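Local atomic coordinates of methyl-coenzyme M reductase subunit gamma (Methanosarcina barkeri, PDB entry 1E6Y), a protein that forms part of the nickel enzyme that cleaves methyl-coenzyme M with coenzyme B, releasing methane in the final step of methanogenesis. Residues 38-43 with 83-88. Residues are numbered along the deposited sequence; the frame is centred on the assembly and turned at random.
Sequences AVLGHR and RYIQFA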
loop_
_atom_site.group_PDB
_atom_site.type_symbol
_atom_site.label_atom_id
_atom_site.label_comp_id
_atom_site.label_asym_id
_atom_site.label_seq_id
_atom_site.Cartn_x
_atom_site.Cartn_y
_atom_site.Cartn_z
ATOM N N ALA C 38 -28.790 -30.542 27.771
ATOM C CA ALA C 38 -27.823 -31.571 27.403
ATOM C C ALA C 38 -27.416 -31.477 25.937
ATOM O O ALA C 38 -26.229 -31.502 25.621
ATOM C CB ALA C 38 -28.390 -32.951 27.700
ATOM N N VAL C 39 -28.395 -31.340 25.046
ATOM C CA VAL C 39 -28.109 -31.278 23.613
ATOM C C VAL C 39 -27.401 -29.979 23.217
ATOM O O VAL C 39 -26.611 -29.960 22.273
ATOM C CB VAL C 39 -29.394 -31.441 22.756
ATOM C CG1 VAL C 39 -30.096 -32.743 23.105
ATOM C CG2 VAL C 39 -30.327 -30.264 22.960
ATOM N N LEU C 40 -27.649 -28.912 23.971
ATOM C CA LEU C 40 -27.022 -27.620 23.699
ATOM C C LEU C 40 -25.549 -27.604 24.116
ATOM O O LEU C 40 -24.717 -26.970 23.459
ATOM C CB LEU C 40 -27.791 -26.502 24.410
ATOM C CG LEU C 40 -29.192 -26.226 23.857
ATOM C CD1 LEU C 40 -29.920 -25.246 24.755
ATOM C CD2 LEU C 40 -29.093 -25.687 22.440
ATOM N N GLY C 41 -25.241 -28.282 25.218
ATOM C CA GLY C 41 -23.860 -28.555 25.576
ATOM C C GLY C 41 -23.063 -27.412 26.182
ATOM O O GLY C 41 -21.836 -27.475 26.220
ATOM N N HIS C 42 -23.746 -26.403 26.719
ATOM C CA HIS C 42 -23.070 -25.229 27.275
ATOM C C HIS C 42 -22.818 -25.336 28.779
ATOM O O HIS C 42 -22.022 -24.578 29.334
ATOM C CB HIS C 42 -23.882 -23.964 26.990
ATOM C CG HIS C 42 -24.257 -23.800 25.551
ATOM N ND1 HIS C 42 -23.328 -23.823 24.533
ATOM C CD2 HIS C 42 -25.463 -23.640 24.957
ATOM C CE1 HIS C 42 -23.947 -23.689 23.374
ATOM N NE2 HIS C 42 -25.242 -23.576 23.604
ATOM N N ARG C 43 -23.539 -26.238 29.439
ATOM C CA ARG C 43 -23.390 -26.445 30.866
ATOM C C ARG C 43 -24.069 -27.761 31.265
ATOM O O ARG C 43 -24.843 -28.269 30.453
ATOM C CB ARG C 43 -24.016 -25.303 31.669
ATOM C CG ARG C 43 -25.537 -25.235 31.587
ATOM C CD ARG C 43 -26.030 -23.996 32.354
ATOM N NE ARG C 43 -27.427 -24.219 32.774
ATOM C CZ ARG C 43 -28.440 -24.223 31.916
ATOM N NH1 ARG C 43 -28.225 -23.993 30.626
ATOM N NH2 ARG C 43 -29.692 -24.444 32.304
ATOM N N ARG C 83 -24.824 -17.635 24.497
ATOM C CA ARG C 83 -24.585 -18.937 23.871
ATOM C C ARG C 83 -25.596 -19.141 22.745
ATOM O O ARG C 83 -26.262 -18.185 22.343
ATOM C CB ARG C 83 -24.655 -20.081 24.863
ATOM C CG ARG C 83 -23.784 -20.048 26.094
ATOM C CD ARG C 83 -22.320 -19.801 25.792
ATOM N NE ARG C 83 -21.687 -20.717 24.857
ATOM C CZ ARG C 83 -21.024 -20.331 23.773
ATOM N NH1 ARG C 83 -20.454 -21.245 22.995
ATOM N NH2 ARG C 83 -20.931 -19.043 23.438
ATOM N N TYR C 84 -25.649 -20.341 22.173
ATOM C CA TYR C 84 -26.318 -20.515 20.886
ATOM C C TYR C 84 -27.050 -21.842 20.715
ATOM O O TYR C 84 -26.761 -22.819 21.404
ATOM C CB TYR C 84 -25.300 -20.359 19.752
ATOM C CG TYR C 84 -24.350 -21.531 19.624
ATOM C CD1 TYR C 84 -24.631 -22.584 18.750
ATOM C CD2 TYR C 84 -23.242 -21.649 20.463
ATOM C CE1 TYR C 84 -23.844 -23.729 18.727
ATOM C CE2 TYR C 84 -22.447 -22.790 20.447
ATOM C CZ TYR C 84 -22.760 -23.829 19.580
ATOM O OH TYR C 84 -22.009 -24.982 19.586
ATOM N N ILE C 85 -27.981 -21.861 19.764
ATOM C CA ILE C 85 -28.453 -23.103 19.160
ATOM C C ILE C 85 -28.387 -22.957 17.643
ATOM O O ILE C 85 -28.733 -21.908 17.097
ATOM C CB ILE C 85 -29.908 -23.449 19.591
ATOM C CG1 ILE C 85 -30.362 -24.739 18.894
ATOM C CG2 ILE C 85 -30.855 -22.300 19.269
ATOM C CD1 ILE C 85 -31.550 -25.410 19.546
ATOM N N GLN C 86 -27.854 -23.977 16.979
ATOM C CA GLN C 86 -27.655 -23.936 15.536
ATOM C C GLN C 86 -28.252 -25.170 14.862
ATOM O O GLN C 86 -28.099 -26.288 15.351
ATOM C CB GLN C 86 -26.161 -23.838 15.223
ATOM C CG GLN C 86 -25.834 -23.776 13.747
ATOM C CD GLN C 86 -24.430 -23.283 13.495
ATOM O OE1 GLN C 86 -24.211 -22.090 13.304
ATOM N NE2 GLN C 86 -23.465 -24.196 13.499
ATOM N N PHE C 87 -28.936 -24.951 13.742
ATOM C CA PHE C 87 -29.586 -26.025 12.997
ATOM C C PHE C 87 -29.037 -26.128 11.579
ATOM O O PHE C 87 -28.745 -25.115 10.941
ATOM C CB PHE C 87 -31.096 -25.778 12.904
ATOM C CG PHE C 87 -31.835 -25.995 14.192
ATOM C CD1 PHE C 87 -32.041 -24.939 15.075
ATOM C CD2 PHE C 87 -32.391 -27.236 14.489
ATOM C CE1 PHE C 87 -32.793 -25.114 16.234
ATOM C CE2 PHE C 87 -33.145 -27.423 15.648
ATOM C CZ PHE C 87 -33.345 -26.359 16.522
ATOM N N ALA C 88 -28.940 -27.354 11.079
ATOM C CA ALA C 88 -28.866 -27.605 9.643
ATOM C C ALA C 88 -30.213 -28.183 9.206
ATOM O O ALA C 88 -30.828 -28.946 9.949
ATOM C CB ALA C 88 -27.742 -28.590 9.335
HETATM O O HOH W 1 -20.515 -23.818 24.503
#
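Leu40 and Ile85 have the nearest CA atoms across the contact, 6.6 Å apart, where the C-terminal end of helix 33-40 and the turn after it meet strand 82-89; Gly41, with positive phi (77°), takes the chain out of the helix. His42 is the main contributor on the helix side. Its NE2 donates to Tyr84 O at 2.8 Å, with the carbonyl oxygen nearly in the ring plane and the N-H on a lone pair; Gln188 NE2 gives that oxygen a second donor. Arg83 CB lies over one ring face, 10° off the normal, a CH-pi contact, while Leu40 O sits over the opposite face. An edge of the imidazole meets the Tyr84 ring face in an offset edge-to-face pair (planes at 65°), His42 CE1 coming to 3.4 Å from Tyr84 CE2. The strand is an inner one of a four-stranded antiparallel sheet, between 121-126 and 148-150, and the side chain of Tyr84 is about 9 Å from the bound factor 430. Bent at chi2 and chi3, Arg83 donates from NH1 to a water at 3.0 Å, and that water also bonds His42 ND1 (2.8 Å); Arg83 NH2 is salt-bridged to an acidic side chain of another protein chain. An alanine in place of His42 would probably deprive Tyr84 O of one donor and open a gap between Leu40 O and Arg83 CB. Farther along the strand, Leu40 CD2 packs 3.7 Å from Ile85 CB.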